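Local structure of amino acid amide racemase (Ochrobactrum anthropi, 6GIO) at residues C[3-7]-C[8-12]; C[116-119]-C[120-124]; C[310-313]-C[314-318]. The protein binds pyridoxal-5'-phosphate and belongs to the class-III aminotransferase family, whose members share the type I fold of pyridoxal-phosphate enzymes. All coordinates share one frame; numbering follows the deposited sequence.

Interaction 1 of 3, residues C[3-7]-C[8-12]; sequences TPLSL and RERDA
Ser6 and Glu9 face each other across the first turn of helix 7-14 and form a capping box. At the N-cap, Ser6 holds OG between its own N and carbonyl carbon (chi1 68°), where it accepts from Glu9 N at 3.0 Å. Glu9 answers with an extended chain that brings OE1 back to Ser6 N at 3.2 Å, in a nearly straight bond (172° at the hydrogen) on the anti lone pair, the one turned away from OE2. A weak bond from Ser6 OG to the same carboxylate oxygen accompanies it. Leu5 lies obliquely across the methylenes of both Glu9 and Arg10: its CD2 is 3.5 Å from Glu9 CB, and its CD1 is 3.5 Å from Arg10 CG. Bent at chi3 (60°), the Arg10 chain presents one guanidinium face to Leu7 CD1, which lies 4.0 Å from Arg10 NH1. Salt bridges from this group to Glu92 and Glu85 of the second subunit tie the N-terminal helix to the partner chain, while Asp11 pairs with Arg22 and Arg20 of its own. At the guanidinium edge, in plane, one water accepts from Arg10 NH1 at 2.8 Å and donates to Leu5 O at 2.8 Å.

Interaction 2 of 3, residues C[116-119]-C[120-124]; sequences NDCA and VRVLT
Leu123 folds back over Ala119, one turn earlier: with CG beside its own backbone N (chi1 -72°), it lays CD1 4.1 Å from Ala119 CB and 3.2 Å from Ala119 O. The methyl of Ala119 and the branches of Leu123 both press on Phe203 and Met262, strand residues of the sheet beneath. Next round the helix, Val120 sets CG1 between its N and carbonyl carbon, so that this methyl rests 3.2 Å from Asp117 O. The residues belong to helix 112-127, which packs on the central, mostly parallel seven-stranded sheet of the type I fold; Asn116 brings it into the pyridoxal-5'-phosphate pocket, its side chain about 4 Å from the ligand. Four consecutive backbone bonds, including Val120 N to Asn116 O at 2.9 Å, carry the helix through the contact. Asp117 and Arg121 cross at a slant with carboxylate and guanidinium planes 66° apart, and the carboxylate oxygen meets the arginine's aliphatic arm and not its charged head: Asp117 OD1 is 3.8 Å from Arg121 CG but 5.5 Å from Arg121 NE. Each polar end turns to another partner, Asp117 OD1 to Thr144 OG1 of the second subunit, and Arg121 to Phe291, through a hydrogen bond from NH2 to the Phe291 carbonyl O and a cation-pi contact with its ring. Cys118 SG touches Val122 CG1 loosely at 4.5 Å, and both side chains pack against Ile18 of the second subunit.

Interaction 3 of 3, residues C[310-313]-C[314-318]; sequences LNTI and ERQGL
The amide of Asn311 and the guanidinium of Arg315 are nearly parallel, their planes 11° apart, on side chains that run side by side in the same direction. The amide meets the arm of the arginine more closely than its charged head: Asn311 ND2 is 3.2 Å from Arg315 CD, with OD1 close to the same methylene. The amide of Gln316 has a methyl beside it, since Thr312 runs alongside and places CG2 3.7 Å from Gln316 NE2. These pairs mark the C-terminal end of helix 300-315, Gln316 being the first residue to leave helical geometry, and a Schellman motif closes the helix. Gly317 is its C-prime residue, and its positive phi (52°) turns the chain out of the helix. The 3.0 Å bond from Leu318 N to Ile313 O is the outer closure, while the inner one, from Gly317 N to Glu314 O, is weak at 3.3 Å. Gly317 is also the N-cap of helix 318-339, so one residue serves two helix ends.

With OG1 beside its own backbone N (chi1 -57°), Thr312 bonds back to Ala308 O, and its methyl, anti to that N, lies toward Gln316. Glu314 passes its CG 3.4 Å from Leu310 O and extends to a salt bridge with Arg96, while Leu310 packs on helix 85-97. Beneath the turn, Ile313 and Leu318 cross at about a right angle, as the apolar pair spanning the motif, with Ile313 CG1 4.0 Å from Leu318 CD1.

The three contacts are local and follow one another along the chain without touching. Interaction 2 is the one at the ligand, since Asn116 belongs to the pyridoxal-5'-phosphate pocket; the nearest atoms of interactions 2 and 3 are about 17 Å apart, their centres 30 Å. Interaction 1 is farther off, its centre about 40 Å from that of interaction 2 and 39 Å from that of interaction 3. Interactions 1 and 2 both reach the second subunit, whereas no other chain touches interaction 3. Helix 85-97 offers a parallel: within its own chain it receives Leu310, and the second subunit's copy takes the arginine of interaction 1.

Interaction 1 of 3, residues C[3-7]-C[8-12]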
loop_
_atom_site.group_PDB
_atom_site.type_symbol
_atom_site.label_atom_id
_atom_site.label_comp_id
_atom_site.label_asym_id
_atom_site.label_seq_id
_atom_site.Cartn_x
_atom_site.Cartn_y
_atom_site.Cartn_z
ATOM N N THR C 3 -20.622 -11.529 24.132
ATOM C CA THR C 3 -20.228 -10.154 23.674
ATOM C C THR C 3 -21.449 -9.229 23.560
ATOM O O THR C 3 -21.992 -9.044 22.455
ATOM C CB THR C 3 -19.473 -10.166 22.319
ATOM O OG1 THR C 3 -20.340 -10.638 21.283
ATOM C CG2 THR C 3 -18.220 -11.047 22.378
ATOM N N PRO C 4 -21.882 -8.640 24.701
ATOM C CA PRO C 4 -22.816 -7.491 24.658
ATOM C C PRO C 4 -22.280 -6.309 23.829
ATOM O O PRO C 4 -23.068 -5.638 23.147
ATOM C CB PRO C 4 -22.974 -7.084 26.137
ATOM C CG PRO C 4 -21.835 -7.737 26.845
ATOM C CD PRO C 4 -21.513 -8.991 26.084
ATOM N N LEU C 5 -20.965 -6.053 23.890
ATOM C CA LEU C 5 -20.338 -5.066 22.992
ATOM C C LEU C 5 -19.879 -5.838 21.770
ATOM O O LEU C 5 -18.859 -6.533 21.791
ATOM C CB LEU C 5 -19.158 -4.349 23.638
ATOM C CG LEU C 5 -19.044 -2.846 23.328
ATOM C CD1 LEU C 5 -17.601 -2.406 23.520
ATOM C CD2 LEU C 5 -19.551 -2.432 21.959
ATOM N N SER C 6 -20.671 -5.765 20.720
ATOM C CA SER C 6 -20.398 -6.547 19.544
ATOM C C SER C 6 -19.155 -5.988 18.823
ATOM O O SER C 6 -18.807 -4.821 18.988
ATOM C CB SER C 6 -21.615 -6.507 18.634
ATOM O OG SER C 6 -21.794 -5.207 18.095
ATOM N N LEU C 7 -18.495 -6.832 18.045
ATOM C CA LEU C 7 -17.420 -6.394 17.144
ATOM C C LEU C 7 -17.930 -5.307 16.203
ATOM O O LEU C 7 -17.246 -4.302 15.977
ATOM C CB LEU C 7 -16.901 -7.578 16.324
ATOM C CG LEU C 7 -15.731 -7.351 15.355
ATOM C CD1 LEU C 7 -14.565 -6.672 16.041
ATOM C CD2 LEU C 7 -15.306 -8.662 14.751
ATOM N N ARG C 8 -19.140 -5.491 15.659
ATOM C CA ARG C 8 -19.756 -4.453 14.821
ATOM C C ARG C 8 -19.820 -3.077 15.510
ATOM O O ARG C 8 -19.497 -2.044 14.912
ATOM C CB ARG C 8 -21.154 -4.882 14.404
ATOM C CG ARG C 8 -21.839 -3.864 13.517
ATOM C CD ARG C 8 -23.170 -4.403 13.057
ATOM N NE ARG C 8 -23.804 -3.493 12.118
ATOM C CZ ARG C 8 -25.113 -3.403 11.918
ATOM N NH1 ARG C 8 -25.967 -4.149 12.613
ATOM N NH2 ARG C 8 -25.577 -2.535 11.029
ATOM N N GLU C 9 -20.206 -3.081 16.786
ATOM C CA GLU C 9 -20.335 -1.868 17.554
ATOM C C GLU C 9 -18.968 -1.293 17.895
ATOM O O GLU C 9 -18.752 -0.107 17.835
ATOM C CB GLU C 9 -21.163 -2.133 18.845
ATOM C CG GLU C 9 -22.663 -2.304 18.573
ATOM C CD GLU C 9 -23.485 -2.758 19.794
ATOM O OE1 GLU C 9 -23.055 -3.673 20.568
ATOM O OE2 GLU C 9 -24.581 -2.192 19.972
ATOM N N ARG C 10 -18.042 -2.151 18.279
ATOM C CA ARG C 10 -16.690 -1.701 18.523
ATOM C C ARG C 10 -16.093 -1.053 17.246
ATOM O O ARG C 10 -15.383 -0.037 17.337
ATOM C CB ARG C 10 -15.843 -2.855 19.003
ATOM C CG ARG C 10 -16.101 -3.196 20.469
ATOM C CD ARG C 10 -15.546 -4.569 20.814
ATOM N NE ARG C 10 -14.116 -4.632 20.591
ATOM C CZ ARG C 10 -13.449 -5.723 20.194
ATOM N NH1 ARG C 10 -14.094 -6.865 19.970
ATOM N NH2 ARG C 10 -12.123 -5.676 20.014
ATOM N N ASP C 11 -16.411 -1.625 16.090
ATOM C CA ASP C 11 -15.926 -1.123 14.796
ATOM C C ASP C 11 -16.463 0.277 14.575
ATOM O O ASP C 11 -15.721 1.166 14.128
ATOM C CB ASP C 11 -16.330 -2.073 13.659
ATOM C CG ASP C 11 -15.931 -1.551 12.267
ATOM O OD1 ASP C 11 -16.679 -0.699 11.741
ATOM O OD2 ASP C 11 -14.895 -1.996 11.700
ATOM N N ALA C 12 -17.745 0.487 14.914
ATOM C CA ALA C 12 -18.374 1.801 14.732
ATOM C C ALA C 12 -17.729 2.879 15.567
ATOM O O ALA C 12 -17.669 4.039 15.131
ATOM C CB ALA C 12 -19.877 1.749 15.018
HETATM O O HOH W 1 -16.686 -7.841 20.506
#

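Interaction 2 of 3, residues C[116-119]-C[120-124]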
loop_
_atom_site.group_PDB
_atom_site.type_symbol
_atom_site.label_atom_id
_atom_site.label_comp_id
_atom_site.label_asym_id
_atom_site.label_seq_id
_atom_site.Cartn_x
_atom_site.Cartn_y
_atom_site.Cartn_z
ATOM N N ASN C 116 -1.159 0.716 -9.900
ATOM C CA ASN C 116 -1.565 1.600 -10.987
ATOM C C ASN C 116 -0.980 3.024 -10.842
ATOM O O ASN C 116 -0.734 3.716 -11.848
ATOM C CB ASN C 116 -3.102 1.667 -11.148
ATOM C CG ASN C 116 -3.688 0.424 -11.781
ATOM O OD1 ASN C 116 -4.627 -0.180 -11.237
ATOM N ND2 ASN C 116 -3.133 0.015 -12.918
ATOM N N ASP C 117 -0.754 3.463 -9.613
ATOM C CA ASP C 117 -0.084 4.740 -9.404
ATOM C C ASP C 117 1.352 4.661 -9.961
ATOM O O ASP C 117 1.814 5.549 -10.678
ATOM C CB ASP C 117 -0.086 5.099 -7.932
ATOM C CG ASP C 117 0.351 6.527 -7.692
ATOM O OD1 ASP C 117 0.282 7.363 -8.616
ATOM O OD2 ASP C 117 0.766 6.830 -6.580
ATOM N N CYS C 118 2.025 3.571 -9.622
ATOM C CA CYS C 118 3.316 3.245 -10.171
ATOM C C CYS C 118 3.262 3.280 -11.679
ATOM O O CYS C 118 4.056 3.979 -12.323
ATOM C CB CYS C 118 3.788 1.855 -9.688
ATOM S SG CYS C 118 5.382 1.395 -10.452
ATOM N N ALA C 119 2.312 2.532 -12.249
ATOM C CA ALA C 119 2.218 2.412 -13.695
ATOM C C ALA C 119 2.107 3.792 -14.296
ATOM O O ALA C 119 2.888 4.112 -15.178
ATOM C CB ALA C 119 1.027 1.533 -14.121
ATOM N N VAL C 120 1.170 4.620 -13.821
ATOM C CA VAL C 120 1.016 5.946 -14.437
ATOM C C VAL C 120 2.255 6.834 -14.292
ATOM O O VAL C 120 2.678 7.502 -15.270
ATOM C CB VAL C 120 -0.266 6.732 -13.998
ATOM C CG1 VAL C 120 -0.286 7.062 -12.514
ATOM C CG2 VAL C 120 -0.362 8.017 -14.800
ATOM N N ARG C 121 2.864 6.810 -13.111
ATOM C CA ARG C 121 4.074 7.630 -12.868
ATOM C C ARG C 121 5.213 7.207 -13.809
ATOM O O ARG C 121 5.803 8.055 -14.425
ATOM C CB ARG C 121 4.534 7.458 -11.422
ATOM C CG ARG C 121 3.596 8.045 -10.380
ATOM C CD ARG C 121 4.288 8.239 -9.050
ATOM N NE ARG C 121 5.540 8.945 -9.153
ATOM C CZ ARG C 121 6.649 8.625 -8.520
ATOM N NH1 ARG C 121 6.609 7.908 -7.411
ATOM N NH2 ARG C 121 7.803 9.005 -9.023
ATOM N N VAL C 122 5.433 5.914 -13.978
ATOM C CA VAL C 122 6.612 5.463 -14.718
ATOM C C VAL C 122 6.360 5.447 -16.209
ATOM O O VAL C 122 7.284 5.636 -17.024
ATOM C CB VAL C 122 7.111 4.084 -14.201
ATOM C CG1 VAL C 122 6.173 2.963 -14.591
ATOM C CG2 VAL C 122 8.537 3.815 -14.669
ATOM N N LEU C 123 5.116 5.202 -16.589
ATOM C CA LEU C 123 4.780 5.252 -18.037
ATOM C C LEU C 123 4.955 6.669 -18.620
ATOM O O LEU C 123 5.580 6.855 -19.686
ATOM C CB LEU C 123 3.386 4.737 -18.285
ATOM C CG LEU C 123 3.133 3.243 -18.148
ATOM C CD1 LEU C 123 1.636 3.022 -17.928
ATOM C CD2 LEU C 123 3.603 2.504 -19.380
ATOM N N THR C 124 4.442 7.664 -17.913
ATOM C CA THR C 124 4.546 9.051 -18.406
ATOM C C THR C 124 6.017 9.472 -18.430
ATOM O O THR C 124 6.491 10.009 -19.439
ATOM C CB THR C 124 3.709 9.998 -17.577
ATOM O OG1 THR C 124 3.987 9.767 -16.207
ATOM C CG2 THR C 124 2.245 9.731 -17.812
#

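Interaction 3 of 3, residues C[310-313]-C[314-318]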
loop_
_atom_site.group_PDB
_atom_site.type_symbol
_atom_site.label_atom_id
_atom_site.label_comp_id
_atom_site.label_asym_id
_atom_site.label_seq_id
_atom_site.Cartn_x
_atom_site.Cartn_y
_atom_site.Cartn_z
ATOM N N LEU C 310 0.242 -18.741 -6.793
ATOM C CA LEU C 310 0.547 -19.119 -8.171
ATOM C C LEU C 310 0.825 -20.603 -8.270
ATOM O O LEU C 310 0.362 -21.259 -9.196
ATOM C CB LEU C 310 1.755 -18.347 -8.688
ATOM C CG LEU C 310 1.654 -16.833 -8.780
ATOM C CD1 LEU C 310 2.835 -16.317 -9.596
ATOM C CD2 LEU C 310 0.361 -16.385 -9.421
ATOM N N ASN C 311 1.556 -21.164 -7.303
ATOM C CA ASN C 311 1.929 -22.575 -7.422
ATOM C C ASN C 311 0.673 -23.466 -7.349
ATOM O O ASN C 311 0.508 -24.378 -8.160
ATOM C CB ASN C 311 2.960 -22.959 -6.354
ATOM C CG ASN C 311 3.431 -24.396 -6.483
ATOM O OD1 ASN C 311 4.103 -24.768 -7.442
ATOM N ND2 ASN C 311 3.055 -25.203 -5.532
ATOM N N THR C 312 -0.218 -23.181 -6.392
ATOM C CA THR C 312 -1.466 -23.910 -6.240
ATOM C C THR C 312 -2.364 -23.827 -7.462
ATOM O O THR C 312 -2.947 -24.823 -7.911
ATOM C CB THR C 312 -2.226 -23.353 -5.043
ATOM O OG1 THR C 312 -1.385 -23.447 -3.899
ATOM C CG2 THR C 312 -3.471 -24.093 -4.811
ATOM N N ILE C 313 -2.467 -22.632 -8.026
ATOM C CA ILE C 313 -3.272 -22.414 -9.229
ATOM C C ILE C 313 -2.737 -23.210 -10.423
ATOM O O ILE C 313 -3.532 -23.770 -11.179
ATOM C CB ILE C 313 -3.381 -20.882 -9.562
ATOM C CG1 ILE C 313 -4.336 -20.177 -8.581
ATOM C CG2 ILE C 313 -3.903 -20.629 -10.966
ATOM C CD1 ILE C 313 -4.082 -18.691 -8.532
ATOM N N GLU C 314 -1.422 -23.242 -10.628
ATOM C CA GLU C 314 -0.859 -24.061 -11.713
ATOM C C GLU C 314 -1.004 -25.558 -11.394
ATOM O O GLU C 314 -1.435 -26.317 -12.240
ATOM C CB GLU C 314 0.636 -23.801 -11.944
ATOM C CG GLU C 314 1.010 -22.390 -12.375
ATOM C CD GLU C 314 2.532 -22.168 -12.412
ATOM O OE1 GLU C 314 3.165 -22.606 -13.404
ATOM O OE2 GLU C 314 3.099 -21.546 -11.467
ATOM N N ARG C 315 -0.647 -25.975 -10.175
ATOM C CA ARG C 315 -0.589 -27.401 -9.841
ATOM C C ARG C 315 -1.961 -28.052 -9.828
ATOM O O ARG C 315 -2.144 -29.141 -10.370
ATOM C CB ARG C 315 0.116 -27.633 -8.491
ATOM C CG ARG C 315 1.644 -27.643 -8.582
ATOM C CD ARG C 315 2.309 -27.834 -7.216
ATOM N NE ARG C 315 2.135 -29.175 -6.656
ATOM C CZ ARG C 315 2.790 -30.275 -7.054
ATOM N NH1 ARG C 315 3.691 -30.235 -8.042
ATOM N NH2 ARG C 315 2.530 -31.437 -6.462
ATOM N N GLN C 316 -2.928 -27.401 -9.188
ATOM C CA GLN C 316 -4.260 -27.941 -9.110
ATOM C C GLN C 316 -5.119 -27.603 -10.344
ATOM O O GLN C 316 -6.294 -27.888 -10.331
ATOM C CB GLN C 316 -4.939 -27.449 -7.827
ATOM C CG GLN C 316 -4.176 -27.806 -6.563
ATOM C CD GLN C 316 -4.977 -27.576 -5.275
ATOM O OE1 GLN C 316 -6.189 -27.376 -5.290
ATOM N NE2 GLN C 316 -4.286 -27.624 -4.144
ATOM N N GLY C 317 -4.558 -26.998 -11.396
ATOM C CA GLY C 317 -5.347 -26.593 -12.551
ATOM C C GLY C 317 -6.597 -25.745 -12.217
ATOM O O GLY C 317 -7.708 -26.064 -12.663
ATOM N N LEU C 318 -6.424 -24.637 -11.489
ATOM C CA LEU C 318 -7.589 -23.831 -11.041
ATOM C C LEU C 318 -8.158 -22.901 -12.128
ATOM O O LEU C 318 -9.298 -22.450 -12.021
ATOM C CB LEU C 318 -7.279 -23.056 -9.759
ATOM C CG LEU C 318 -6.905 -23.923 -8.573
ATOM C CD1 LEU C 318 -6.767 -23.081 -7.318
ATOM C CD2 LEU C 318 -7.930 -25.023 -8.372
#